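Local structure of Abbfa_003403 (Acinetobacter baumannii, 4ZXH) at residues Leu258-Phe263 with Gln318-Gln323; Glu521-His526 with Leu549-Ala554; Gly619-Val624 with Leu819-Trp824; Ile978-Cys983 with Cys1079-Ser1084; Glu987-Val992 with Asp999-Leu1004. The protein acts as a four-domain nonribosomal peptide synthetase that probably activates an amino acid, condenses it with an acyl or peptidyl partner and releases the product. All coordinates share one frame; numbering follows the deposited sequence.

Contact 1. Residues Leu258-Phe263 with Gln318-Gln323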
# COMPACT_ATOMS: atom_id res chain seq x y z
N LEU A 258 27.93 -19.14 -2.44
CA LEU A 258 27.33 -20.19 -1.63
C LEU A 258 26.31 -19.60 -0.68
O LEU A 258 25.21 -20.11 -0.54
CB LEU A 258 28.41 -20.94 -0.86
CG LEU A 258 28.00 -22.19 -0.08
CD1 LEU A 258 27.25 -23.15 -0.97
CD2 LEU A 258 29.23 -22.86 0.49
N VAL A 259 26.69 -18.51 -0.02
CA VAL A 259 25.84 -17.93 0.99
C VAL A 259 24.64 -17.28 0.32
O VAL A 259 23.54 -17.26 0.87
CB VAL A 259 26.61 -16.90 1.84
CG1 VAL A 259 25.69 -16.16 2.81
CG2 VAL A 259 27.75 -17.60 2.59
N LEU A 260 24.84 -16.76 -0.88
CA LEU A 260 23.72 -16.15 -1.60
C LEU A 260 22.70 -17.25 -1.91
O LEU A 260 21.50 -17.06 -1.69
CB LEU A 260 24.19 -15.46 -2.88
CG LEU A 260 23.09 -14.88 -3.76
CD1 LEU A 260 22.34 -13.83 -2.99
CD2 LEU A 260 23.65 -14.31 -5.06
N SER A 261 23.18 -18.39 -2.38
CA SER A 261 22.33 -19.56 -2.61
C SER A 261 21.53 -19.93 -1.37
O SER A 261 20.31 -20.15 -1.44
CB SER A 261 23.16 -20.76 -3.04
OG SER A 261 23.69 -20.54 -4.34
N GLY A 262 22.21 -19.98 -0.23
CA GLY A 262 21.56 -20.19 1.05
C GLY A 262 20.45 -19.18 1.31
O GLY A 262 19.39 -19.53 1.82
N PHE A 263 20.68 -17.92 0.93
CA PHE A 263 19.71 -16.86 1.20
C PHE A 263 18.43 -17.04 0.38
O PHE A 263 17.33 -16.94 0.94
CB PHE A 263 20.33 -15.49 0.93
CG PHE A 263 19.65 -14.37 1.67
CD1 PHE A 263 18.92 -14.63 2.81
CD2 PHE A 263 19.79 -13.06 1.24
CE1 PHE A 263 18.30 -13.61 3.50
CE2 PHE A 263 19.17 -12.03 1.94
CZ PHE A 263 18.42 -12.31 3.07
N GLN A 318 25.12 -24.10 -8.11
CA GLN A 318 25.80 -23.88 -9.39
C GLN A 318 24.97 -22.97 -10.31
O GLN A 318 25.51 -22.11 -11.01
CB GLN A 318 26.09 -25.22 -10.08
CG GLN A 318 27.10 -26.10 -9.32
CD GLN A 318 27.47 -27.38 -10.05
OE1 GLN A 318 26.60 -28.14 -10.50
NE2 GLN A 318 28.77 -27.63 -10.17
N GLN A 319 23.65 -23.15 -10.28
CA GLN A 319 22.71 -22.34 -11.06
C GLN A 319 22.85 -20.85 -10.70
O GLN A 319 22.81 -19.98 -11.57
CB GLN A 319 21.28 -22.85 -10.83
CG GLN A 319 20.15 -22.11 -11.53
CD GLN A 319 18.82 -22.90 -11.49
OE1 GLN A 319 18.82 -24.15 -11.37
NE2 GLN A 319 17.69 -22.18 -11.57
N VAL A 320 23.05 -20.57 -9.41
CA VAL A 320 23.15 -19.19 -8.95
C VAL A 320 24.50 -18.61 -9.35
O VAL A 320 24.58 -17.50 -9.86
CB VAL A 320 22.96 -19.09 -7.41
CG1 VAL A 320 23.40 -17.73 -6.90
CG2 VAL A 320 21.50 -19.36 -7.04
N GLN A 321 25.55 -19.39 -9.13
CA GLN A 321 26.89 -18.94 -9.48
C GLN A 321 26.94 -18.55 -10.96
O GLN A 321 27.57 -17.56 -11.33
CB GLN A 321 27.93 -20.02 -9.17
CG GLN A 321 29.36 -19.56 -9.38
CD GLN A 321 29.73 -18.39 -8.48
OE1 GLN A 321 29.79 -18.53 -7.25
NE2 GLN A 321 29.97 -17.23 -9.09
N GLU A 322 26.24 -19.32 -11.80
CA GLU A 322 26.22 -19.05 -13.23
C GLU A 322 25.39 -17.80 -13.58
O GLU A 322 25.79 -17.00 -14.43
CB GLU A 322 25.70 -20.27 -14.01
CG GLU A 322 25.62 -20.09 -15.54
CD GLU A 322 26.98 -19.87 -16.23
OE1 GLU A 322 28.04 -19.92 -15.55
OE2 GLU A 322 26.98 -19.66 -17.46
N GLN A 323 24.25 -17.60 -12.93
CA GLN A 323 23.48 -16.41 -13.24
C GLN A 323 24.18 -15.19 -12.66
O GLN A 323 24.07 -14.08 -13.18
CB GLN A 323 22.04 -16.51 -12.74
CG GLN A 323 21.17 -15.40 -13.25
CD GLN A 323 19.71 -15.64 -12.96
OE1 GLN A 323 19.24 -16.77 -13.02
NE2 GLN A 323 18.98 -14.56 -12.65
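In the condensation domain, helix 255-271 packs on helix 313-329 where L260 and S261 meet V320. The backbones come close here, with 6.4 Å between the CA atoms of S261 and V320. V320 carries the contact from the second helix. Its CB points at the first helix and its two methyls spread over the S261 hydroxyl. S261 OG lies 3.5 Å from V320 CB, and 3.7 Å from V320 CG2. V320 CG1 also turns to the leucine, with L260 CD2 at 3.9 Å. S261 keeps OG beside its own backbone N (chi1 -69°), and from there OG hydrogen-bonds to G257 O, one turn back. That bond leaves the hydroxyl lying against methyl groups without a cost in lost polar pairing. M305 of strand 302-306 touches V320, and M358 of strand 356-360 touches L260. The side chain of L260 is about 11 Å from the bound phosphopantetheine. No hydrogen bond links the two segments. The helices are held here by van der Waals contact, and the small S261 side chain is consistent with the close approach.

Contact 2. Residues Glu521-His526 with Leu549-Ala554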
# COMPACT_ATOMS: atom_id res chain seq x y z
N GLU A 521 -40.81 -39.65 25.62
CA GLU A 521 -41.81 -40.70 25.59
C GLU A 521 -42.68 -40.62 24.34
O GLU A 521 -43.03 -41.64 23.77
CB GLU A 521 -42.67 -40.64 26.86
CG GLU A 521 -43.77 -41.71 26.93
CD GLU A 521 -43.25 -43.15 26.84
OE1 GLU A 521 -42.04 -43.40 27.05
OE2 GLU A 521 -44.09 -44.04 26.55
N TYR A 522 -43.01 -39.41 23.90
CA TYR A 522 -43.74 -39.26 22.64
C TYR A 522 -42.98 -39.93 21.49
O TYR A 522 -43.57 -40.66 20.68
CB TYR A 522 -43.96 -37.79 22.35
CG TYR A 522 -44.96 -37.48 21.25
CD1 TYR A 522 -46.27 -37.93 21.34
CD2 TYR A 522 -44.62 -36.68 20.16
CE1 TYR A 522 -47.20 -37.63 20.36
CE2 TYR A 522 -45.55 -36.38 19.17
CZ TYR A 522 -46.84 -36.86 19.28
OH TYR A 522 -47.79 -36.58 18.32
N LEU A 523 -41.66 -39.70 21.44
CA LEU A 523 -40.84 -40.24 20.36
C LEU A 523 -40.73 -41.78 20.47
O LEU A 523 -40.89 -42.49 19.48
CB LEU A 523 -39.46 -39.59 20.38
CG LEU A 523 -39.37 -38.10 20.02
CD1 LEU A 523 -37.98 -37.51 20.32
CD2 LEU A 523 -39.72 -37.89 18.56
N ARG A 524 -40.46 -42.29 21.66
CA ARG A 524 -40.37 -43.72 21.85
C ARG A 524 -41.69 -44.38 21.46
O ARG A 524 -41.72 -45.42 20.77
CB ARG A 524 -40.02 -44.05 23.31
CG ARG A 524 -39.65 -45.52 23.53
CD ARG A 524 -39.87 -45.93 24.96
NE ARG A 524 -41.29 -45.81 25.29
CZ ARG A 524 -42.16 -46.80 25.17
NH1 ARG A 524 -41.75 -48.00 24.76
NH2 ARG A 524 -43.44 -46.61 25.48
N ALA A 525 -42.78 -43.77 21.88
CA ALA A 525 -44.10 -44.35 21.72
C ALA A 525 -44.52 -44.37 20.25
O ALA A 525 -45.48 -45.05 19.89
CB ALA A 525 -45.13 -43.60 22.56
N HIS A 526 -43.80 -43.62 19.42
CA HIS A 526 -44.11 -43.56 18.01
C HIS A 526 -42.94 -43.99 17.14
O HIS A 526 -42.81 -43.53 16.00
CB HIS A 526 -44.57 -42.17 17.63
CG HIS A 526 -45.79 -41.76 18.37
ND1 HIS A 526 -45.74 -41.10 19.58
CD2 HIS A 526 -47.10 -42.03 18.15
CE1 HIS A 526 -46.97 -40.92 20.04
NE2 HIS A 526 -47.81 -41.48 19.19
N LEU A 549 -33.01 -31.99 24.03
CA LEU A 549 -32.71 -32.91 25.11
C LEU A 549 -33.65 -34.10 25.11
O LEU A 549 -33.27 -35.19 25.50
CB LEU A 549 -32.75 -32.19 26.46
CG LEU A 549 -31.64 -31.16 26.67
CD1 LEU A 549 -31.86 -30.32 27.90
CD2 LEU A 549 -30.30 -31.87 26.76
N GLY A 550 -34.88 -33.88 24.64
CA GLY A 550 -35.87 -34.95 24.57
C GLY A 550 -35.42 -35.98 23.56
O GLY A 550 -35.41 -37.18 23.84
N ILE A 551 -35.01 -35.50 22.39
CA ILE A 551 -34.50 -36.36 21.33
C ILE A 551 -33.29 -37.15 21.81
O ILE A 551 -33.16 -38.34 21.56
CB ILE A 551 -34.13 -35.55 20.09
CG1 ILE A 551 -35.38 -34.98 19.44
CG2 ILE A 551 -33.39 -36.42 19.10
CD1 ILE A 551 -35.07 -33.82 18.52
N TRP A 552 -32.40 -36.47 22.52
CA TRP A 552 -31.24 -37.14 23.08
C TRP A 552 -31.63 -38.20 24.09
O TRP A 552 -31.03 -39.27 24.14
CB TRP A 552 -30.30 -36.13 23.72
CG TRP A 552 -29.50 -35.37 22.73
CD1 TRP A 552 -29.41 -35.61 21.38
CD2 TRP A 552 -28.68 -34.23 22.99
NE1 TRP A 552 -28.58 -34.69 20.80
CE2 TRP A 552 -28.12 -33.84 21.76
CE3 TRP A 552 -28.36 -33.51 24.14
CZ2 TRP A 552 -27.27 -32.76 21.66
CZ3 TRP A 552 -27.53 -32.44 24.03
CH2 TRP A 552 -26.99 -32.07 22.80
N ALA A 553 -32.64 -37.91 24.90
CA ALA A 553 -33.01 -38.81 25.98
C ALA A 553 -33.65 -40.09 25.44
O ALA A 553 -33.66 -41.12 26.11
CB ALA A 553 -33.93 -38.13 26.95
N ALA A 554 -34.15 -40.02 24.21
CA ALA A 554 -34.71 -41.19 23.54
C ALA A 554 -33.60 -41.92 22.80
O ALA A 554 -33.86 -42.87 22.05
CB ALA A 554 -35.83 -40.79 22.59
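L523 reaches across to I551 with one methyl, and the two side chains pass at a slant. L523 CD1 lies 3.7 Å from I551 CG1 and 3.8 Å from I551 CA, so it rests against the root of the isoleucine. The leucine is extended (chi2 169°), which carries CD1 out to the second helix. Nearer its base, L523 CB faces A554 CB at 4.4 Å. A554 is the first residue to leave the helix, so L523 CB lies beside the point where helix 543-553 ends. G550 adds only backbone to this surface. Helix 543-553 runs between the parallel strands 533-537 and 557-560, as a beta-alpha-beta crossover, and helix 509-525 lies beside it in the adenylation domain. I528 also touches L523, and A556 touches I551. Within helix 509-525, R524 grips the E521 carboxylate side-on, R524 NE to E521 OE1 at 3.1 Å and NH2 to OE2 at 2.9 Å. The charges thus pair within one helix. Across the contact the side chains meet by apolar van der Waals contact, without a hydrogen bond.

Contact 3. Residues Gly619-Val624 with Leu819-Trp824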
# COMPACT_ATOMS: atom_id res chain seq x y z
N GLY A 619 -27.71 -41.57 23.29
CA GLY A 619 -27.11 -42.53 22.37
C GLY A 619 -25.67 -42.12 22.09
O GLY A 619 -25.13 -41.24 22.78
N ASP A 620 -25.04 -42.74 21.09
CA ASP A 620 -23.66 -42.39 20.72
C ASP A 620 -23.58 -41.07 19.94
O ASP A 620 -22.73 -40.22 20.22
CB ASP A 620 -23.02 -43.50 19.90
CG ASP A 620 -22.66 -44.72 20.74
OD1 ASP A 620 -22.39 -44.57 21.95
OD2 ASP A 620 -22.65 -45.84 20.17
N ILE A 621 -24.45 -40.91 18.95
CA ILE A 621 -24.45 -39.74 18.07
C ILE A 621 -25.42 -38.66 18.57
O ILE A 621 -26.58 -38.95 18.86
CB ILE A 621 -24.82 -40.13 16.62
CG1 ILE A 621 -23.94 -41.28 16.13
CG2 ILE A 621 -24.66 -38.97 15.68
CD1 ILE A 621 -22.49 -40.91 16.02
N ALA A 622 -24.94 -37.42 18.65
CA ALA A 622 -25.80 -36.35 19.15
C ALA A 622 -26.54 -35.60 18.04
O ALA A 622 -27.72 -35.28 18.19
CB ALA A 622 -24.99 -35.39 19.97
N TYR A 623 -25.86 -35.31 16.94
CA TYR A 623 -26.55 -34.68 15.83
C TYR A 623 -25.79 -34.84 14.53
O TYR A 623 -24.63 -35.22 14.52
CB TYR A 623 -26.80 -33.20 16.11
CG TYR A 623 -25.57 -32.37 16.44
CD1 TYR A 623 -24.67 -31.99 15.44
CD2 TYR A 623 -25.33 -31.92 17.73
CE1 TYR A 623 -23.56 -31.22 15.72
CE2 TYR A 623 -24.21 -31.13 18.02
CZ TYR A 623 -23.34 -30.79 17.02
OH TYR A 623 -22.25 -30.02 17.29
N VAL A 624 -26.48 -34.54 13.44
CA VAL A 624 -25.87 -34.49 12.12
C VAL A 624 -26.11 -33.09 11.60
O VAL A 624 -27.22 -32.75 11.22
CB VAL A 624 -26.49 -35.52 11.15
CG1 VAL A 624 -25.72 -35.52 9.85
CG2 VAL A 624 -26.48 -36.90 11.78
N LEU A 819 -12.99 -34.22 17.60
CA LEU A 819 -13.23 -34.69 16.24
C LEU A 819 -14.59 -35.33 16.04
O LEU A 819 -15.08 -36.05 16.90
CB LEU A 819 -12.14 -35.67 15.81
CG LEU A 819 -11.14 -34.98 14.89
CD1 LEU A 819 -10.33 -33.94 15.67
CD2 LEU A 819 -10.23 -35.98 14.21
N ALA A 820 -15.20 -35.06 14.90
CA ALA A 820 -16.43 -35.72 14.50
C ALA A 820 -16.22 -37.21 14.33
O ALA A 820 -15.08 -37.66 14.14
CB ALA A 820 -16.95 -35.14 13.22
N VAL A 821 -17.31 -37.97 14.40
CA VAL A 821 -17.29 -39.39 14.10
C VAL A 821 -16.97 -39.62 12.62
O VAL A 821 -16.01 -40.34 12.27
CB VAL A 821 -18.62 -40.06 14.44
CG1 VAL A 821 -18.60 -41.53 14.02
CG2 VAL A 821 -18.95 -39.89 15.92
N ASP A 822 -17.77 -38.99 11.76
CA ASP A 822 -17.56 -39.01 10.32
C ASP A 822 -18.48 -38.03 9.58
O ASP A 822 -19.26 -37.31 10.20
CB ASP A 822 -17.77 -40.43 9.79
CG ASP A 822 -19.12 -40.99 10.16
OD1 ASP A 822 -20.08 -40.21 10.26
OD2 ASP A 822 -19.22 -42.22 10.39
N TYR A 823 -18.37 -38.02 8.26
CA TYR A 823 -19.38 -37.44 7.39
C TYR A 823 -20.44 -38.52 7.10
O TYR A 823 -20.10 -39.64 6.70
CB TYR A 823 -18.77 -36.94 6.08
CG TYR A 823 -17.91 -35.69 6.19
CD1 TYR A 823 -18.45 -34.50 6.66
CD2 TYR A 823 -16.58 -35.70 5.80
CE1 TYR A 823 -17.67 -33.35 6.76
CE2 TYR A 823 -15.80 -34.55 5.89
CZ TYR A 823 -16.35 -33.38 6.37
OH TYR A 823 -15.59 -32.23 6.46
N TRP A 824 -21.71 -38.18 7.29
CA TRP A 824 -22.76 -39.17 7.18
C TRP A 824 -22.82 -39.85 5.79
O TRP A 824 -23.11 -39.22 4.76
CB TRP A 824 -24.11 -38.54 7.54
CG TRP A 824 -25.28 -39.40 7.18
CD1 TRP A 824 -26.23 -39.14 6.24
CD2 TRP A 824 -25.60 -40.68 7.74
NE1 TRP A 824 -27.14 -40.18 6.18
CE2 TRP A 824 -26.78 -41.13 7.09
CE3 TRP A 824 -25.03 -41.48 8.73
CZ2 TRP A 824 -27.39 -42.35 7.41
CZ3 TRP A 824 -25.63 -42.71 9.04
CH2 TRP A 824 -26.79 -43.12 8.38
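I621 meets V821, and V624 meets W824, although no backbone bond joins their segments. I621 and V624 lie on strand 621-627, an outer strand of a three-stranded antiparallel sheet. V821 and W824 flank the short, weakly bonded strand 822-823, with strand 635-640 between. The local directions differ by 45°. The side chains meet over the middle strand. I621 CD1 approaches V821 CG2 to 3.7 Å. At the other end V624 CG1 lies 4.1 Å from W824 CB. The tryptophan touches with its CB, not with its ring. Its CG is turned opposite the backbone N (chi1 168°), which leads the indole away from V624, and NE1 bonds to D576 O. R638 of the middle strand touches both V624 and W824. A classic beta bulge, with A622 and Y623 opposite I639, falls between the two touching residues of the strand. Strands 621-627 and 635-640 form a hairpin. Its loop carries the glycine-rich signature of adenylate-forming enzymes, which in relatives binds phosphate.

Contact 4. Residues Ile978-Cys983 with Cys1079-Ser1084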
# COMPACT_ATOMS: atom_id res chain seq x y z
N ILE A 978 -4.35 26.05 -14.00
CA ILE A 978 -3.40 25.17 -13.34
C ILE A 978 -3.24 23.86 -14.11
O ILE A 978 -2.13 23.39 -14.35
CB ILE A 978 -3.83 24.86 -11.90
CG1 ILE A 978 -3.52 26.04 -10.96
CG2 ILE A 978 -3.19 23.58 -11.41
CD1 ILE A 978 -3.99 25.82 -9.54
N GLU A 979 -4.34 23.28 -14.54
CA GLU A 979 -4.22 22.03 -15.27
C GLU A 979 -3.61 22.27 -16.67
O GLU A 979 -2.89 21.41 -17.18
CB GLU A 979 -5.57 21.31 -15.35
CG GLU A 979 -6.14 20.95 -13.98
CD GLU A 979 -7.50 20.29 -14.06
OE1 GLU A 979 -8.10 20.28 -15.15
OE2 GLU A 979 -7.96 19.79 -13.02
N ILE A 980 -3.87 23.44 -17.27
CA ILE A 980 -3.23 23.77 -18.55
C ILE A 980 -1.70 23.81 -18.42
O ILE A 980 -0.99 23.22 -19.23
CB ILE A 980 -3.75 25.10 -19.12
CG1 ILE A 980 -5.21 24.92 -19.55
CG2 ILE A 980 -2.92 25.53 -20.31
CD1 ILE A 980 -5.87 26.18 -20.08
N GLU A 981 -1.19 24.47 -17.37
CA GLU A 981 0.25 24.55 -17.14
C GLU A 981 0.89 23.18 -16.83
O GLU A 981 1.99 22.90 -17.29
CB GLU A 981 0.55 25.53 -16.01
CG GLU A 981 2.03 25.65 -15.70
CD GLU A 981 2.68 26.90 -16.28
OE1 GLU A 981 2.04 27.97 -16.27
OE2 GLU A 981 3.85 26.80 -16.74
N LEU A 982 0.21 22.34 -16.07
CA LEU A 982 0.76 21.02 -15.78
C LEU A 982 0.75 20.12 -17.02
O LEU A 982 1.69 19.37 -17.25
CB LEU A 982 -0.00 20.34 -14.64
CG LEU A 982 0.09 21.06 -13.29
CD1 LEU A 982 -0.89 20.47 -12.25
CD2 LEU A 982 1.54 21.03 -12.79
N CYS A 983 -0.31 20.20 -17.82
CA CYS A 983 -0.37 19.36 -19.01
C CYS A 983 0.75 19.72 -19.96
O CYS A 983 1.52 18.85 -20.37
CB CYS A 983 -1.71 19.48 -19.73
SG CYS A 983 -3.00 18.48 -19.01
N CYS A 1079 -7.22 26.92 -25.94
CA CYS A 1079 -7.47 26.73 -27.38
C CYS A 1079 -6.21 26.64 -28.25
O CYS A 1079 -6.34 26.33 -29.43
CB CYS A 1079 -8.32 27.89 -27.90
SG CYS A 1079 -7.46 29.55 -27.66
N TYR A 1080 -5.02 26.94 -27.69
CA TYR A 1080 -3.75 26.88 -28.44
C TYR A 1080 -2.99 25.58 -28.20
O TYR A 1080 -2.03 25.29 -28.91
CB TYR A 1080 -2.83 28.08 -28.10
CG TYR A 1080 -3.50 29.39 -28.38
CD1 TYR A 1080 -3.92 29.69 -29.67
CD2 TYR A 1080 -3.76 30.30 -27.37
CE1 TYR A 1080 -4.58 30.86 -29.95
CE2 TYR A 1080 -4.42 31.49 -27.65
CZ TYR A 1080 -4.83 31.76 -28.94
OH TYR A 1080 -5.50 32.92 -29.25
N MET A 1081 -3.38 24.81 -27.19
CA MET A 1081 -2.69 23.55 -26.92
C MET A 1081 -2.73 22.63 -28.14
O MET A 1081 -1.69 22.22 -28.64
CB MET A 1081 -3.25 22.84 -25.71
CG MET A 1081 -3.26 23.67 -24.46
SD MET A 1081 -3.84 22.73 -23.02
CE MET A 1081 -2.27 21.96 -22.59
N GLU A 1082 -3.91 22.32 -28.64
CA GLU A 1082 -3.99 21.36 -29.73
C GLU A 1082 -3.25 21.92 -30.96
O GLU A 1082 -2.51 21.19 -31.62
CB GLU A 1082 -5.44 21.01 -30.06
CG GLU A 1082 -5.61 19.98 -31.16
CD GLU A 1082 -5.01 18.57 -30.83
OE1 GLU A 1082 -5.04 18.10 -29.67
OE2 GLU A 1082 -4.47 17.93 -31.76
N LEU A 1083 -3.41 23.22 -31.23
CA LEU A 1083 -2.68 23.86 -32.33
C LEU A 1083 -1.17 23.69 -32.20
O LEU A 1083 -0.48 23.41 -33.19
CB LEU A 1083 -3.00 25.35 -32.39
CG LEU A 1083 -2.16 26.18 -33.36
CD1 LEU A 1083 -2.52 25.93 -34.83
CD2 LEU A 1083 -2.25 27.66 -33.01
N SER A 1084 -0.66 23.82 -30.98
CA SER A 1084 0.77 23.74 -30.73
C SER A 1084 1.31 22.34 -31.05
O SER A 1084 2.49 22.19 -31.40
CB SER A 1084 1.08 24.12 -29.28
OG SER A 1084 1.07 22.97 -28.45
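M1081 holds its CG beside the backbone N (chi1 -56°) and runs straight through chi2. It then bends at chi3 (84°), which swings its methyl against I980 and C983. The sulfur comes first: M1081 SD lies 4.0 Å from I980 CG2. M1081 CE then sits 3.8 Å from C983 CB and 3.8 Å from I980 O. The methionine thus spans one turn of helix 977-990. No hydrogen bond crosses between the segments. S1084 OG donates to M1081 O at 2.9 Å, in the carbonyl plane and on a lone pair. This side-chain bond lies within the short helix 1081-1086. The contact joins the carrier domain to the thioesterase domain. A salt bridge between E1082 and R994 adds a polar link nearby. I980 also touches S1076, T1077 and F1078 in the loop before helix 1081-1086. Elsewhere on helix 977-990, L982 packs on helices 1008-1022 and 1037-1046. L1083 packs on helix 1303-1316.

Contact 5. Residues Glu987-Val992 with Asp999-Leu1004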
# COMPACT_ATOMS: atom_id res chain seq x y z
N GLU A 987 3.73 17.26 -21.07
CA GLU A 987 3.90 16.96 -22.51
C GLU A 987 5.34 17.21 -22.92
O GLU A 987 6.00 16.38 -23.58
CB GLU A 987 2.99 17.83 -23.38
CG GLU A 987 1.54 17.34 -23.46
CD GLU A 987 0.61 18.31 -24.19
OE1 GLU A 987 1.07 19.36 -24.73
OE2 GLU A 987 -0.60 18.02 -24.23
N GLN A 988 5.82 18.37 -22.48
CA GLN A 988 7.06 18.93 -22.97
C GLN A 988 8.27 18.10 -22.42
O GLN A 988 9.20 17.73 -23.14
CB GLN A 988 7.25 20.37 -22.56
CG GLN A 988 6.72 21.28 -23.45
CD GLN A 988 7.73 22.26 -23.95
OE1 GLN A 988 8.83 22.54 -23.39
NE2 GLN A 988 7.29 22.95 -24.92
N ILE A 989 8.17 17.73 -21.14
CA ILE A 989 9.22 17.01 -20.39
C ILE A 989 9.28 15.47 -20.71
O ILE A 989 10.34 14.84 -20.69
CB ILE A 989 9.01 17.25 -18.87
CG1 ILE A 989 10.22 16.87 -18.04
CG2 ILE A 989 7.88 16.43 -18.35
CD1 ILE A 989 11.36 17.76 -18.31
N LEU A 990 8.13 14.91 -21.07
CA LEU A 990 8.00 13.48 -21.38
C LEU A 990 8.02 13.17 -22.88
O LEU A 990 8.04 12.00 -23.25
CB LEU A 990 6.69 12.92 -20.82
CG LEU A 990 6.45 12.95 -19.33
CD1 LEU A 990 5.00 12.59 -19.07
CD2 LEU A 990 7.35 11.96 -18.67
N SER A 991 7.95 14.20 -23.71
CA SER A 991 7.78 14.03 -25.16
C SER A 991 6.58 13.17 -25.51
O SER A 991 6.67 12.23 -26.29
CB SER A 991 9.03 13.44 -25.79
OG SER A 991 10.17 14.14 -25.33
N VAL A 992 5.45 13.49 -24.90
CA VAL A 992 4.19 12.84 -25.19
C VAL A 992 3.31 13.91 -25.81
O VAL A 992 3.20 14.99 -25.25
CB VAL A 992 3.54 12.26 -23.93
CG1 VAL A 992 2.26 11.53 -24.25
CG2 VAL A 992 4.52 11.33 -23.26
N ASP A 999 -3.64 10.94 -16.86
CA ASP A 999 -2.46 10.20 -17.26
C ASP A 999 -1.41 10.32 -16.19
O ASP A 999 -1.13 11.41 -15.71
CB ASP A 999 -1.91 10.70 -18.61
CG ASP A 999 -2.83 10.35 -19.77
OD1 ASP A 999 -3.69 9.46 -19.60
OD2 ASP A 999 -2.68 10.96 -20.85
N ASP A 1000 -0.84 9.18 -15.83
CA ASP A 1000 0.15 9.12 -14.77
C ASP A 1000 1.56 9.40 -15.32
O ASP A 1000 1.99 8.86 -16.35
CB ASP A 1000 0.08 7.76 -14.07
CG ASP A 1000 1.04 7.65 -12.91
OD1 ASP A 1000 2.28 7.64 -13.13
OD2 ASP A 1000 0.55 7.56 -11.76
N PHE A 1001 2.27 10.26 -14.62
CA PHE A 1001 3.57 10.73 -15.06
C PHE A 1001 4.52 9.58 -15.33
O PHE A 1001 5.21 9.57 -16.34
CB PHE A 1001 4.14 11.68 -14.02
CG PHE A 1001 5.51 12.17 -14.32
CD1 PHE A 1001 5.71 13.21 -15.23
CD2 PHE A 1001 6.60 11.61 -13.67
CE1 PHE A 1001 6.99 13.68 -15.51
CE2 PHE A 1001 7.89 12.08 -13.94
CZ PHE A 1001 8.08 13.11 -14.85
N PHE A 1002 4.53 8.60 -14.44
CA PHE A 1002 5.51 7.52 -14.54
C PHE A 1002 5.04 6.43 -15.51
O PHE A 1002 5.86 5.81 -16.18
CB PHE A 1002 5.81 6.95 -13.15
CG PHE A 1002 6.46 7.94 -12.21
CD1 PHE A 1002 7.84 8.11 -12.21
CD2 PHE A 1002 5.69 8.71 -11.36
CE1 PHE A 1002 8.45 9.04 -11.36
CE2 PHE A 1002 6.28 9.65 -10.50
CZ PHE A 1002 7.67 9.82 -10.51
N GLU A 1003 3.73 6.22 -15.60
CA GLU A 1003 3.20 5.32 -16.62
C GLU A 1003 3.43 5.85 -18.02
O GLU A 1003 3.64 5.08 -18.95
CB GLU A 1003 1.71 5.08 -16.39
CG GLU A 1003 1.41 4.23 -15.18
CD GLU A 1003 -0.08 4.13 -14.87
OE1 GLU A 1003 -0.89 4.72 -15.62
OE2 GLU A 1003 -0.42 3.48 -13.86
N LEU A 1004 3.38 7.17 -18.18
CA LEU A 1004 3.64 7.78 -19.48
C LEU A 1004 5.10 7.69 -19.93
O LEU A 1004 5.43 8.12 -21.03
CB LEU A 1004 3.21 9.23 -19.46
CG LEU A 1004 1.72 9.54 -19.49
CD1 LEU A 1004 1.54 11.02 -19.40
CD2 LEU A 1004 1.03 8.98 -20.73
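L990 stands at the end of the first helix of the carrier-domain bundle and meets F1001 and L1004 of the loop that leads to helix 1008-1022. Its CB points at that loop, and CG sits beside the backbone N (chi1 -61°). L990 CG lies 3.9 Å from F1001 CE1. L990 CD2 comes nearest the ring, 3.6 Å from F1001 CE1, at an oblique position. L990 CD1 meets the second leucine, 3.8 Å from both L1004 CD1 and L1004 CB, and it also stays near the F1001 ring, 4.0 Å from F1001 CD1. The two leucines cross at about a right angle. I989 CG2 adds to the ring at its edge, near the ring plane. V992 CG2 approaches L1004 O. F1001 also meets F986 edge-to-face, and L1010 and L1014 of helix 1008-1022 touch it. Its side chain is about 8 Å from the bound 4'-phosphopantetheine. F1001 CD2 lies 3.6 Å above the centre of the F1002 ring. D1000 OD1 accepts from F1002 N at 2.8 Å, an Asx turn, and also from E1003 N at 3.2 Å, an Asx motif.

Contacts 1, 2 and 4 are buried, contact 3 is partly buried and contact 5 lies at the surface. None has a hydrogen bond between its segments. Contacts 1 and 2 each join two helices, in the condensation and adenylation domains respectively. Contact 3 joins an outer strand to residues around a short, weakly bonded one. Contacts 2 and 3 share the adenylation domain and touch through a probable hydrogen bond, W552 NE1 to A622 O at 2.8 Å. Contacts 4 and 5 use successive parts of helix 977-990, with centres about 14 Å apart. Contact 4 faces the thioesterase domain with a thioether, while contact 5 sets a leucine against a ring and a second leucine within the carrier domain.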